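PDB 5H2Q: phosphodiesterase from Trypanosoma brucei brucei, which belongs to the all-helical cyclic nucleotide phosphodiesterase family of the HD superfamily and holds a zinc ion and a magnesium ion beside a ligand pocket. Local coordinates for residues Thr114-Phe119 with Gly185-Leu190; Tyr222-Asp225 with His229-Met232; Ser244-Pro249 with Gly296-Val301; Ile252-Ala257 with Ala329-Val334. All blocks are in the same frame, centred on the assembly; numbering follows the deposited sequence.

Interaction 1: residues Thr114-Phe119 with Gly185-Leu190; sequences TELECF and GAERTL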
# COMPACT_ATOMS: atom_id res chain seq x y z
N THR A 114 1.57 -19.03 -0.55
CA THR A 114 2.58 -19.71 0.23
C THR A 114 3.07 -18.72 1.29
O THR A 114 2.91 -17.51 1.14
CB THR A 114 3.77 -20.15 -0.63
OG1 THR A 114 4.47 -19.01 -1.12
CG2 THR A 114 3.37 -21.11 -1.78
N GLU A 115 3.71 -19.24 2.34
CA GLU A 115 4.32 -18.45 3.40
C GLU A 115 5.34 -17.45 2.84
O GLU A 115 5.34 -16.28 3.27
CB GLU A 115 5.02 -19.44 4.32
CG GLU A 115 5.07 -18.99 5.75
CD GLU A 115 5.41 -20.13 6.67
OE1 GLU A 115 6.31 -20.94 6.34
OE2 GLU A 115 4.79 -20.19 7.75
N LEU A 116 6.16 -17.87 1.86
CA LEU A 116 7.11 -16.97 1.19
C LEU A 116 6.36 -15.82 0.54
O LEU A 116 6.78 -14.68 0.70
CB LEU A 116 7.99 -17.70 0.16
CG LEU A 116 8.97 -16.80 -0.64
CD1 LEU A 116 9.87 -15.95 0.28
CD2 LEU A 116 9.77 -17.60 -1.63
N GLU A 117 5.26 -16.11 -0.18
CA GLU A 117 4.49 -15.04 -0.84
C GLU A 117 3.89 -14.03 0.17
O GLU A 117 3.78 -12.84 -0.12
CB GLU A 117 3.43 -15.64 -1.76
CG GLU A 117 4.02 -16.28 -3.00
CD GLU A 117 3.09 -17.27 -3.66
OE1 GLU A 117 2.05 -17.63 -3.06
OE2 GLU A 117 3.38 -17.63 -4.82
N CYS A 118 3.50 -14.52 1.36
CA CYS A 118 2.98 -13.66 2.42
C CYS A 118 4.08 -12.70 2.87
O CYS A 118 3.84 -11.50 2.96
CB CYS A 118 2.46 -14.49 3.58
SG CYS A 118 0.93 -15.39 3.19
N PHE A 119 5.30 -13.22 3.09
CA PHE A 119 6.45 -12.40 3.46
C PHE A 119 6.71 -11.37 2.35
O PHE A 119 6.83 -10.18 2.64
CB PHE A 119 7.69 -13.29 3.62
CG PHE A 119 8.93 -12.51 3.98
CD1 PHE A 119 8.91 -11.58 5.01
CD2 PHE A 119 10.12 -12.69 3.27
CE1 PHE A 119 10.08 -10.87 5.36
CE2 PHE A 119 11.27 -11.96 3.60
CZ PHE A 119 11.24 -11.05 4.64
N GLY A 185 18.05 -19.24 -5.50
CA GLY A 185 17.45 -19.78 -6.71
C GLY A 185 16.06 -19.31 -7.06
O GLY A 185 15.80 -18.10 -7.10
N ALA A 186 15.15 -20.27 -7.32
CA ALA A 186 13.78 -19.97 -7.71
C ALA A 186 13.06 -19.08 -6.69
O ALA A 186 12.23 -18.26 -7.09
CB ALA A 186 12.99 -21.26 -7.92
N GLU A 187 13.38 -19.25 -5.37
CA GLU A 187 12.76 -18.47 -4.28
C GLU A 187 13.13 -17.01 -4.36
O GLU A 187 12.25 -16.14 -4.31
CB GLU A 187 13.08 -19.09 -2.90
CG GLU A 187 12.24 -20.34 -2.67
CD GLU A 187 12.06 -20.79 -1.24
OE1 GLU A 187 12.88 -20.40 -0.38
OE2 GLU A 187 11.10 -21.56 -0.98
N ARG A 188 14.41 -16.72 -4.53
CA ARG A 188 14.88 -15.35 -4.67
C ARG A 188 14.25 -14.70 -5.92
O ARG A 188 13.79 -13.56 -5.86
CB ARG A 188 16.40 -15.32 -4.75
CG ARG A 188 16.94 -13.94 -4.57
CD ARG A 188 18.43 -13.92 -4.36
NE ARG A 188 18.98 -12.65 -4.81
CZ ARG A 188 19.03 -11.54 -4.07
NH1 ARG A 188 18.59 -11.55 -2.81
NH2 ARG A 188 19.54 -10.43 -4.57
N THR A 189 14.20 -15.45 -7.05
CA THR A 189 13.59 -14.96 -8.29
C THR A 189 12.12 -14.68 -8.08
O THR A 189 11.66 -13.63 -8.51
CB THR A 189 13.84 -15.93 -9.47
OG1 THR A 189 15.24 -16.07 -9.64
CG2 THR A 189 13.23 -15.45 -10.77
N LEU A 190 11.39 -15.60 -7.39
CA LEU A 190 9.96 -15.39 -7.09
C LEU A 190 9.80 -14.11 -6.27
O LEU A 190 8.89 -13.34 -6.54
CB LEU A 190 9.34 -16.60 -6.33
CG LEU A 190 7.84 -16.46 -5.93
CD1 LEU A 190 7.10 -17.79 -5.96
CD2 LEU A 190 7.68 -15.80 -4.56
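Leu-116 and Leu-190 face each other between two helices of the all-helical phosphodiesterase fold, 115-127 and 185-200, which run in roughly the same direction at -36° with their local axes 11.0 Å apart. Both leucines aim their CB at the opposite helix, and with CG anti to the backbone N each reaches straight into the gap, where Leu-116 CD2 lies 4.0 Å from Leu-190 CD2. Two branched apolar chains suit a gap of this width, since their methyl groups meet with no need for polar partners.

On the more exposed side, Glu-187 crosses Leu-116 at a slant. Its extended chain lays methylene carbons against the leucine methyl, Leu-116 CD2 to Glu-187 CG being 3.8 Å, so a residue with a charged end serves here through its aliphatic part. Glu-117 meets Leu-190 at about a right angle. Its CG and OE2 touch the two leucine methyls, with OE2 3.9 Å from Leu-190 CD1.

The carboxylate of Glu-117 is buried, and two groups grip it, one on each oxygen. OE2 forms a salt bridge with Arg-230 of helix 227-242, while OE1 takes part in a capping box at the start of helix 115-127. Thr-114 is the N-cap, a good place for a short hydroxyl side chain: its OG1 accepts from Glu-117 N at 3.1 Å. The return bond closes the box, running from Thr-114 N to Glu-117 OE1 over 2.9 Å, nearly straight at 165°, with the nitrogen 38° above the carboxylate plane.

Interaction 2: residues Tyr222-Asp225 with His229-Met232; sequences YNVD and HRQM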
# COMPACT_ATOMS: atom_id res chain seq x y z
N TYR A 222 -9.98 -22.23 -7.89
CA TYR A 222 -8.69 -21.65 -7.50
C TYR A 222 -7.63 -22.75 -7.38
O TYR A 222 -7.90 -23.78 -6.77
CB TYR A 222 -8.80 -20.84 -6.19
CG TYR A 222 -7.52 -20.12 -5.82
CD1 TYR A 222 -6.99 -19.14 -6.65
CD2 TYR A 222 -6.83 -20.43 -4.65
CE1 TYR A 222 -5.82 -18.47 -6.32
CE2 TYR A 222 -5.65 -19.78 -4.32
CZ TYR A 222 -5.14 -18.80 -5.16
OH TYR A 222 -3.98 -18.13 -4.87
N ASN A 223 -6.49 -22.57 -8.05
CA ASN A 223 -5.41 -23.54 -8.05
C ASN A 223 -4.20 -22.95 -7.33
O ASN A 223 -3.39 -22.26 -7.94
CB ASN A 223 -5.07 -23.98 -9.49
CG ASN A 223 -4.09 -25.13 -9.59
OD1 ASN A 223 -3.80 -25.84 -8.62
ND2 ASN A 223 -3.57 -25.36 -10.78
N VAL A 224 -4.08 -23.25 -6.02
CA VAL A 224 -2.99 -22.79 -5.16
C VAL A 224 -1.65 -23.40 -5.56
O VAL A 224 -0.60 -22.98 -5.07
CB VAL A 224 -3.27 -22.97 -3.65
CG1 VAL A 224 -2.75 -21.77 -2.86
CG2 VAL A 224 -4.75 -23.20 -3.37
N ASP A 225 -1.70 -24.42 -6.44
CA ASP A 225 -0.55 -25.09 -7.05
C ASP A 225 -0.09 -24.25 -8.27
O ASP A 225 1.06 -24.39 -8.68
CB ASP A 225 -0.94 -26.54 -7.45
CG ASP A 225 0.07 -27.34 -8.25
OD1 ASP A 225 0.19 -27.10 -9.48
OD2 ASP A 225 0.65 -28.30 -7.69
N HIS A 229 -2.33 -17.98 -10.67
CA HIS A 229 -3.38 -17.87 -9.67
C HIS A 229 -2.86 -17.15 -8.41
O HIS A 229 -3.51 -16.21 -7.95
CB HIS A 229 -3.94 -19.27 -9.32
CG HIS A 229 -4.97 -19.77 -10.29
ND1 HIS A 229 -4.73 -19.81 -11.66
CD2 HIS A 229 -6.22 -20.23 -10.06
CE1 HIS A 229 -5.83 -20.29 -12.21
NE2 HIS A 229 -6.76 -20.56 -11.29
N ARG A 230 -1.69 -17.57 -7.86
CA ARG A 230 -1.16 -16.95 -6.64
C ARG A 230 -0.70 -15.51 -6.88
O ARG A 230 -0.98 -14.65 -6.04
CB ARG A 230 -0.06 -17.80 -5.98
CG ARG A 230 -0.57 -19.18 -5.56
CD ARG A 230 0.33 -19.91 -4.57
NE ARG A 230 1.73 -19.91 -4.98
CZ ARG A 230 2.28 -20.78 -5.82
NH1 ARG A 230 1.55 -21.74 -6.37
NH2 ARG A 230 3.57 -20.70 -6.13
N GLN A 231 -0.05 -15.24 -8.03
CA GLN A 231 0.39 -13.88 -8.40
C GLN A 231 -0.81 -12.94 -8.53
O GLN A 231 -0.77 -11.83 -8.03
CB GLN A 231 1.22 -13.83 -9.69
CG GLN A 231 1.79 -12.43 -9.99
CD GLN A 231 2.75 -11.93 -8.92
OE1 GLN A 231 3.76 -12.58 -8.63
NE2 GLN A 231 2.44 -10.80 -8.28
N MET A 232 -1.89 -13.40 -9.18
CA MET A 232 -3.09 -12.59 -9.27
C MET A 232 -3.70 -12.31 -7.90
O MET A 232 -4.16 -11.21 -7.67
CB MET A 232 -4.10 -13.18 -10.28
CG MET A 232 -3.69 -12.98 -11.74
SD MET A 232 -3.34 -11.31 -12.33
CE MET A 232 -4.70 -10.41 -11.62
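The His-229 ring has the CB of Asn-223 over one face, a CH-pi contact with that carbon 4.2 Å from the ring centroid, and the side chain of Tyr-222 at its edge. The Tyr-222 ring in turn has the carbonyl oxygen of His-229 at its edge, 3.6 Å from CE1, and the backbone N of Val-224 over the rim of one face. The third flat group, the Arg-230 guanidinium, has Asp-225 C in plane at its edge. The two rings meet obliquely, planes 38° apart, as their side chains slide past each other in opposite directions. Histidine suits this place because a flat ring gives Asn-223 CB a face to rest on.

Arg-230 takes hold of the loop further along. Its chain bends at chi3 (-49°), which turns the guanidinium back so that NH1 donates to Val-224 O at 2.8 Å. This bond is bent, 137° at the hydrogen, and the donor stands above the carbonyl plane. The aliphatic part of the arginine meets the phenol, Tyr-222 OH lying 3.6 Å from Arg-230 CG. That hydroxyl is hydrogen-bonded to Lys-112 O and to Thr-233 OG1.

This is local surface packing: the loop after helix 207-217 folds back on the first turns of helix 227-242, and Arg-230 also ties those turns to helix 115-127.

Interaction 3: residues Ser244-Pro249 with Gly296-Val301; sequences SNVTKP and GFIDFV. With LLI ((4~{a}~{S},8~{a}~{R})-2-cycloheptyl-4-[4-methoxy-3-[2-(2-oxidanylideneimidazolidin-1-yl)ethoxy]phenyl]-4~{a},5,8,8~{a}-tetrahydrophthalazin-1-one), chain E.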
# COMPACT_ATOMS: atom_id res chain seq x y z
N SER A 244 -7.93 0.21 0.83
CA SER A 244 -8.55 -0.22 2.09
C SER A 244 -8.97 0.90 3.08
O SER A 244 -9.56 0.57 4.11
CB SER A 244 -7.59 -1.15 2.85
OG SER A 244 -6.49 -0.37 3.30
N ASN A 245 -8.67 2.18 2.82
CA ASN A 245 -9.04 3.24 3.78
C ASN A 245 -10.55 3.28 4.03
O ASN A 245 -10.99 3.62 5.12
CB ASN A 245 -8.58 4.62 3.31
CG ASN A 245 -7.11 4.84 3.07
OD1 ASN A 245 -6.74 5.73 2.30
ND2 ASN A 245 -6.22 4.08 3.74
N VAL A 246 -11.35 2.91 3.01
CA VAL A 246 -12.82 2.91 3.14
C VAL A 246 -13.35 1.74 4.00
O VAL A 246 -14.53 1.75 4.35
CB VAL A 246 -13.51 2.97 1.75
CG1 VAL A 246 -13.08 4.22 0.99
CG2 VAL A 246 -13.23 1.71 0.94
N THR A 247 -12.49 0.71 4.32
CA THR A 247 -12.87 -0.49 5.08
C THR A 247 -12.64 -0.33 6.59
O THR A 247 -12.95 -1.25 7.37
CB THR A 247 -12.09 -1.72 4.56
OG1 THR A 247 -10.73 -1.68 5.02
CG2 THR A 247 -12.17 -1.92 3.05
N LYS A 248 -12.09 0.80 7.02
CA LYS A 248 -11.71 1.06 8.41
C LYS A 248 -12.82 1.68 9.29
O LYS A 248 -13.79 2.20 8.72
CB LYS A 248 -10.45 1.95 8.44
CG LYS A 248 -9.27 1.41 7.60
CD LYS A 248 -9.03 -0.10 7.83
CE LYS A 248 -7.80 -0.63 7.14
NZ LYS A 248 -6.57 -0.08 7.78
N PRO A 249 -12.67 1.76 10.65
CA PRO A 249 -13.68 2.48 11.45
C PRO A 249 -13.79 3.94 10.96
O PRO A 249 -12.80 4.46 10.42
CB PRO A 249 -13.14 2.41 12.88
CG PRO A 249 -12.23 1.19 12.88
CD PRO A 249 -11.59 1.22 11.51
N GLY A 296 -18.51 8.50 -4.18
CA GLY A 296 -18.13 8.24 -5.56
C GLY A 296 -17.06 7.16 -5.63
O GLY A 296 -17.14 6.25 -6.45
N PHE A 297 -16.04 7.31 -4.77
CA PHE A 297 -14.92 6.37 -4.66
C PHE A 297 -15.41 4.97 -4.27
O PHE A 297 -15.07 4.00 -4.94
CB PHE A 297 -13.87 6.90 -3.66
CG PHE A 297 -12.63 6.04 -3.56
CD1 PHE A 297 -11.84 5.79 -4.69
CD2 PHE A 297 -12.24 5.49 -2.35
CE1 PHE A 297 -10.70 4.98 -4.60
CE2 PHE A 297 -11.09 4.69 -2.26
CZ PHE A 297 -10.33 4.44 -3.39
N ILE A 298 -16.30 4.89 -3.28
CA ILE A 298 -16.90 3.62 -2.87
C ILE A 298 -17.77 3.00 -4.00
O ILE A 298 -17.52 1.86 -4.41
CB ILE A 298 -17.66 3.82 -1.54
CG1 ILE A 298 -16.65 4.01 -0.38
CG2 ILE A 298 -18.63 2.66 -1.25
CD1 ILE A 298 -17.16 4.70 0.87
N ASP A 299 -18.72 3.79 -4.57
CA ASP A 299 -19.64 3.29 -5.59
C ASP A 299 -19.01 2.76 -6.86
O ASP A 299 -19.40 1.69 -7.32
CB ASP A 299 -20.69 4.36 -5.96
CG ASP A 299 -21.72 4.62 -4.87
OD1 ASP A 299 -21.75 3.86 -3.87
OD2 ASP A 299 -22.53 5.55 -5.03
N PHE A 300 -18.07 3.51 -7.44
CA PHE A 300 -17.45 3.15 -8.71
C PHE A 300 -16.13 2.42 -8.58
O PHE A 300 -15.65 1.86 -9.57
CB PHE A 300 -17.29 4.41 -9.59
CG PHE A 300 -18.61 5.03 -9.97
CD1 PHE A 300 -19.33 4.54 -11.06
CD2 PHE A 300 -19.16 6.05 -9.21
CE1 PHE A 300 -20.58 5.10 -11.40
CE2 PHE A 300 -20.41 6.60 -9.55
CZ PHE A 300 -21.11 6.12 -10.64
N VAL A 301 -15.51 2.42 -7.38
CA VAL A 301 -14.24 1.72 -7.22
C VAL A 301 -14.26 0.64 -6.10
O VAL A 301 -14.24 -0.55 -6.42
CB VAL A 301 -13.01 2.68 -7.08
CG1 VAL A 301 -11.71 1.90 -6.98
CG2 VAL A 301 -12.94 3.67 -8.24
C2 LLI E . -9.53 8.20 -2.36
C3 LLI E . -9.08 7.81 -1.08
O1 LLI E . -10.64 9.01 -2.39
C12 LLI E . -5.51 6.03 -4.49
C14 LLI E . -4.61 6.59 -5.62
C15 LLI E . -5.30 6.62 -6.98
C16 LLI E . -5.80 4.54 -4.71
C17 LLI E . -4.58 3.76 -5.14
C18 LLI E . -3.28 5.82 -5.68
C19 LLI E . -3.50 4.33 -5.68
C21 LLI E . -7.53 7.00 -8.06
C22 LLI E . -8.11 8.46 -8.16
C23 LLI E . -8.63 5.89 -8.02
C24 LLI E . -9.00 8.80 -9.36
C25 LLI E . -9.64 5.81 -9.16
C26 LLI E . -10.77 6.84 -9.11
C27 LLI E . -10.45 8.34 -9.28
C28 LLI E . -11.15 9.41 -3.67
C29 LLI E . -12.28 10.36 -3.41
C4 LLI E . -8.79 7.86 -3.49
C5 LLI E . -7.88 7.11 -0.96
C6 LLI E . -7.59 7.15 -3.36
C7 LLI E . -7.15 6.79 -2.09
O8 LLI E . -9.89 8.15 -0.04
C9 LLI E . -9.38 7.99 1.29
C10 LLI E . -6.81 6.81 -4.57
N11 LLI E . -7.32 7.23 -5.71
N13 LLI E . -6.66 6.94 -6.88
O20 LLI E . -4.73 6.38 -8.03
N30 LLI E . -11.83 11.72 -3.08
C31 LLI E . -10.75 12.39 -3.80
C32 LLI E . -12.07 12.34 -1.88
C33 LLI E . -10.63 13.73 -3.07
N34 LLI E . -11.38 13.49 -1.85
O35 LLI E . -12.82 11.92 -1.01
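Apolar packing makes the direct contact. Val-246, in the loop between helices 227-242 and 250-274, points its CB at helix 290-312 and sets CG1 between two side chains. With CG1 anti to its carbonyl carbon (chi1 -58°), this methyl lies 3.7 Å from Phe-297 CD2, at the edge of the ring, and 3.8 Å from Ile-298 CG1. Valine and isoleucine slide past each other in opposite directions, and their compact branched shapes suit a fully buried joint. Thr-324 of helix 318-334 touches both.

Contacts with LLI form the second group. Phe-297 extends from its helix with CG anti to the backbone N (chi1 -176°) and spreads one face under the ligand's phenyl ring: LLI C2 lies 3.7 Å above the plane, over the ring centre. The same ring thus meets Val-246 at its edge and LLI over one face. Val-301, one turn on, adds CG2 at 3.9 Å from LLI C26 of the cycloheptyl group.

Polar bonds shape the loop. Ser-244 O accepts twice from Thr-247, from its N and from OG1; the OG1 bond is 2.7 Å long, in the carbonyl plane and on a lone pair. Asn-245 OD1 accepts from Tyr-87 OH and also lies 3.6 Å from LLI C9, the methoxy carbon.

Asn-245, Phe-297 and Val-301 all line the LLI pocket, and the Phe-297 side chain is about 10 Å from the zinc ion. The phenylalanine lying flat against the bound ring is consistent with the hydrophobic clamp known from the pockets of cyclic nucleotide phosphodiesterases.

Interaction 4: residues Ile252-Ala257 with Ala329-Val334; sequences ISRQWA and AQWERV. With LLI ((4~{a}~{S},8~{a}~{R})-2-cycloheptyl-4-[4-methoxy-3-[2-(2-oxidanylideneimidazolidin-1-yl)ethoxy]phenyl]-4~{a},5,8,8~{a}-tetrahydrophthalazin-1-one), chain E.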
# COMPACT_ATOMS: atom_id res chain seq x y z
N ILE A 252 -11.22 6.76 11.43
CA ILE A 252 -9.99 6.45 10.70
C ILE A 252 -10.15 6.75 9.21
O ILE A 252 -9.32 7.45 8.63
CB ILE A 252 -9.54 4.99 10.99
CG1 ILE A 252 -9.05 4.87 12.46
CG2 ILE A 252 -8.44 4.52 10.01
CD1 ILE A 252 -9.09 3.43 13.06
N SER A 253 -11.20 6.17 8.59
CA SER A 253 -11.56 6.33 7.17
C SER A 253 -11.67 7.83 6.82
O SER A 253 -11.13 8.25 5.80
CB SER A 253 -12.87 5.62 6.88
OG SER A 253 -13.05 5.46 5.49
N ARG A 254 -12.30 8.63 7.72
CA ARG A 254 -12.43 10.08 7.55
C ARG A 254 -11.08 10.80 7.53
O ARG A 254 -10.88 11.68 6.69
CB ARG A 254 -13.39 10.67 8.61
CG ARG A 254 -13.50 12.20 8.63
CD ARG A 254 -14.52 12.66 9.65
NE ARG A 254 -15.25 13.85 9.20
CZ ARG A 254 -14.98 15.10 9.58
NH1 ARG A 254 -15.69 16.11 9.10
NH2 ARG A 254 -13.99 15.34 10.44
N GLN A 255 -10.15 10.46 8.46
CA GLN A 255 -8.81 11.04 8.51
C GLN A 255 -8.02 10.73 7.23
O GLN A 255 -7.35 11.61 6.71
CB GLN A 255 -8.07 10.66 9.80
CG GLN A 255 -8.61 11.33 11.07
CD GLN A 255 -7.85 10.91 12.31
OE1 GLN A 255 -8.31 10.07 13.07
NE2 GLN A 255 -6.66 11.48 12.54
N TRP A 256 -8.16 9.49 6.67
CA TRP A 256 -7.51 9.15 5.41
C TRP A 256 -8.09 10.02 4.27
O TRP A 256 -7.34 10.52 3.44
CB TRP A 256 -7.71 7.67 5.06
CG TRP A 256 -6.90 6.72 5.90
CD1 TRP A 256 -7.38 5.72 6.70
CD2 TRP A 256 -5.47 6.70 6.05
NE1 TRP A 256 -6.33 5.07 7.31
CE2 TRP A 256 -5.16 5.66 6.94
CE3 TRP A 256 -4.43 7.48 5.52
CZ2 TRP A 256 -3.84 5.38 7.33
CZ3 TRP A 256 -3.12 7.20 5.90
CH2 TRP A 256 -2.84 6.13 6.76
N ALA A 257 -9.43 10.22 4.26
CA ALA A 257 -10.14 11.04 3.27
C ALA A 257 -9.65 12.49 3.33
O ALA A 257 -9.37 13.08 2.28
CB ALA A 257 -11.64 10.97 3.51
N ALA A 329 -22.82 4.90 4.19
CA ALA A 329 -24.08 5.36 4.78
C ALA A 329 -23.81 6.50 5.74
O ALA A 329 -24.63 7.41 5.84
CB ALA A 329 -24.77 4.22 5.50
N GLN A 330 -22.63 6.49 6.40
CA GLN A 330 -22.23 7.58 7.28
C GLN A 330 -21.90 8.86 6.48
O GLN A 330 -22.29 9.95 6.91
CB GLN A 330 -21.09 7.19 8.23
CG GLN A 330 -21.55 7.01 9.68
CD GLN A 330 -22.38 8.17 10.16
OE1 GLN A 330 -21.89 9.29 10.33
NE2 GLN A 330 -23.67 7.95 10.32
N TRP A 331 -21.25 8.73 5.30
CA TRP A 331 -20.96 9.90 4.47
C TRP A 331 -22.27 10.49 3.91
O TRP A 331 -22.37 11.71 3.80
CB TRP A 331 -19.97 9.60 3.34
CG TRP A 331 -18.57 9.33 3.79
CD1 TRP A 331 -17.86 8.17 3.61
CD2 TRP A 331 -17.67 10.25 4.42
NE1 TRP A 331 -16.60 8.30 4.12
CE2 TRP A 331 -16.43 9.58 4.60
CE3 TRP A 331 -17.77 11.59 4.86
CZ2 TRP A 331 -15.33 10.19 5.20
CZ3 TRP A 331 -16.67 12.20 5.43
CH2 TRP A 331 -15.46 11.50 5.60
N GLU A 332 -23.26 9.64 3.61
CA GLU A 332 -24.60 10.04 3.15
C GLU A 332 -25.29 10.93 4.21
O GLU A 332 -25.99 11.88 3.85
CB GLU A 332 -25.47 8.81 2.84
CG GLU A 332 -25.26 8.21 1.47
CD GLU A 332 -25.95 8.85 0.27
OE1 GLU A 332 -26.38 10.03 0.36
OE2 GLU A 332 -26.03 8.18 -0.78
N ARG A 333 -25.08 10.62 5.51
CA ARG A 333 -25.63 11.35 6.65
C ARG A 333 -24.95 12.72 6.80
O ARG A 333 -25.62 13.69 7.16
CB ARG A 333 -25.44 10.56 7.96
CG ARG A 333 -26.20 9.23 8.03
CD ARG A 333 -27.38 9.28 8.97
NE ARG A 333 -28.57 9.84 8.33
CZ ARG A 333 -29.50 10.56 8.95
NH1 ARG A 333 -29.39 10.84 10.24
NH2 ARG A 333 -30.54 11.03 8.28
N VAL A 334 -23.62 12.78 6.53
CA VAL A 334 -22.78 13.99 6.59
C VAL A 334 -23.31 15.07 5.62
O VAL A 334 -23.20 16.26 5.92
CB VAL A 334 -21.28 13.62 6.37
CG1 VAL A 334 -20.43 14.85 6.04
CG2 VAL A 334 -20.71 12.88 7.57
C2 LLI E . -9.53 8.20 -2.36
C3 LLI E . -9.08 7.81 -1.08
O1 LLI E . -10.64 9.01 -2.39
C12 LLI E . -5.51 6.03 -4.49
C14 LLI E . -4.61 6.59 -5.62
C15 LLI E . -5.30 6.62 -6.98
C16 LLI E . -5.80 4.54 -4.71
C17 LLI E . -4.58 3.76 -5.14
C18 LLI E . -3.28 5.82 -5.68
C19 LLI E . -3.50 4.33 -5.68
C21 LLI E . -7.53 7.00 -8.06
C22 LLI E . -8.11 8.46 -8.16
C23 LLI E . -8.63 5.89 -8.02
C24 LLI E . -9.00 8.80 -9.36
C25 LLI E . -9.64 5.81 -9.16
C26 LLI E . -10.77 6.84 -9.11
C27 LLI E . -10.45 8.34 -9.28
C28 LLI E . -11.15 9.41 -3.67
C29 LLI E . -12.28 10.36 -3.41
C4 LLI E . -8.79 7.86 -3.49
C5 LLI E . -7.88 7.11 -0.96
C6 LLI E . -7.59 7.15 -3.36
C7 LLI E . -7.15 6.79 -2.09
O8 LLI E . -9.89 8.15 -0.04
C9 LLI E . -9.38 7.99 1.29
C10 LLI E . -6.81 6.81 -4.57
N11 LLI E . -7.32 7.23 -5.71
N13 LLI E . -6.66 6.94 -6.88
O20 LLI E . -4.73 6.38 -8.03
N30 LLI E . -11.83 11.72 -3.08
C31 LLI E . -10.75 12.39 -3.80
C32 LLI E . -12.07 12.34 -1.88
C33 LLI E . -10.63 13.73 -3.07
N34 LLI E . -11.38 13.49 -1.85
O35 LLI E . -12.82 11.92 -1.01
O HOH W 1 -14.74 6.25 3.40
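A single water joins Trp-331 to Ser-253 where two helices of the all-helical phosphodiesterase fold, 250-274 and 318-334, pack with no direct hydrogen bond between the segments. The water accepts from Trp-331 NE1 at 2.9 Å, lying in the plane of the indole at its edge, and donates to Ser-253 OG at 2.8 Å. That hydroxyl is probably also hydrogen-bonded to Asn-245 O, so the small polar serine links the water to the preceding loop.

The indole spans the gap between helices whose nearest CA atoms, those of Arg-254 and Trp-331, are 9.1 Å apart. Tryptophan suits such a distance: its CB bond does not aim straight across, but with CG anti to the carbonyl carbon (chi1 -70°) the long ring reaches the other helix. Its six-membered end lies against the aliphatic root of Arg-254, and the indole and the arginine chain meet at an angle, with guanidinium and indole planes 24° apart. Trp-331 CH2 is 3.7 Å from Arg-254 CG.

Ala-257, one turn along, is small enough to pack beside the indole while its backbone borders the LLI pocket. Its CB lies 4.1 Å from Trp-331 CZ2, and its N is 3.7 Å from LLI C9.

In the fold
Interactions 1 and 2 lie on the same side of the chain's centre and share a salt bridge. Interaction 1 is partly buried and apolar in its middle, whereas interaction 2 is a surface contact of oblique rings, a CH-pi contact and one arginine bond to backbone. Interactions 3 and 4, both buried, alternate along the chain. Loop 244-249 of interaction 3 leads into helix 250-274 of interaction 4, and helix 290-312 is followed by helix 318-334. They join through the probable Asn-245 to Ser-253 hydrogen bond, and both touch LLI. Between its segments interaction 3 is hydrocarbon packing, while interaction 4 includes a bridging water. Interactions 1 and 3 lie on opposite sides of the centre.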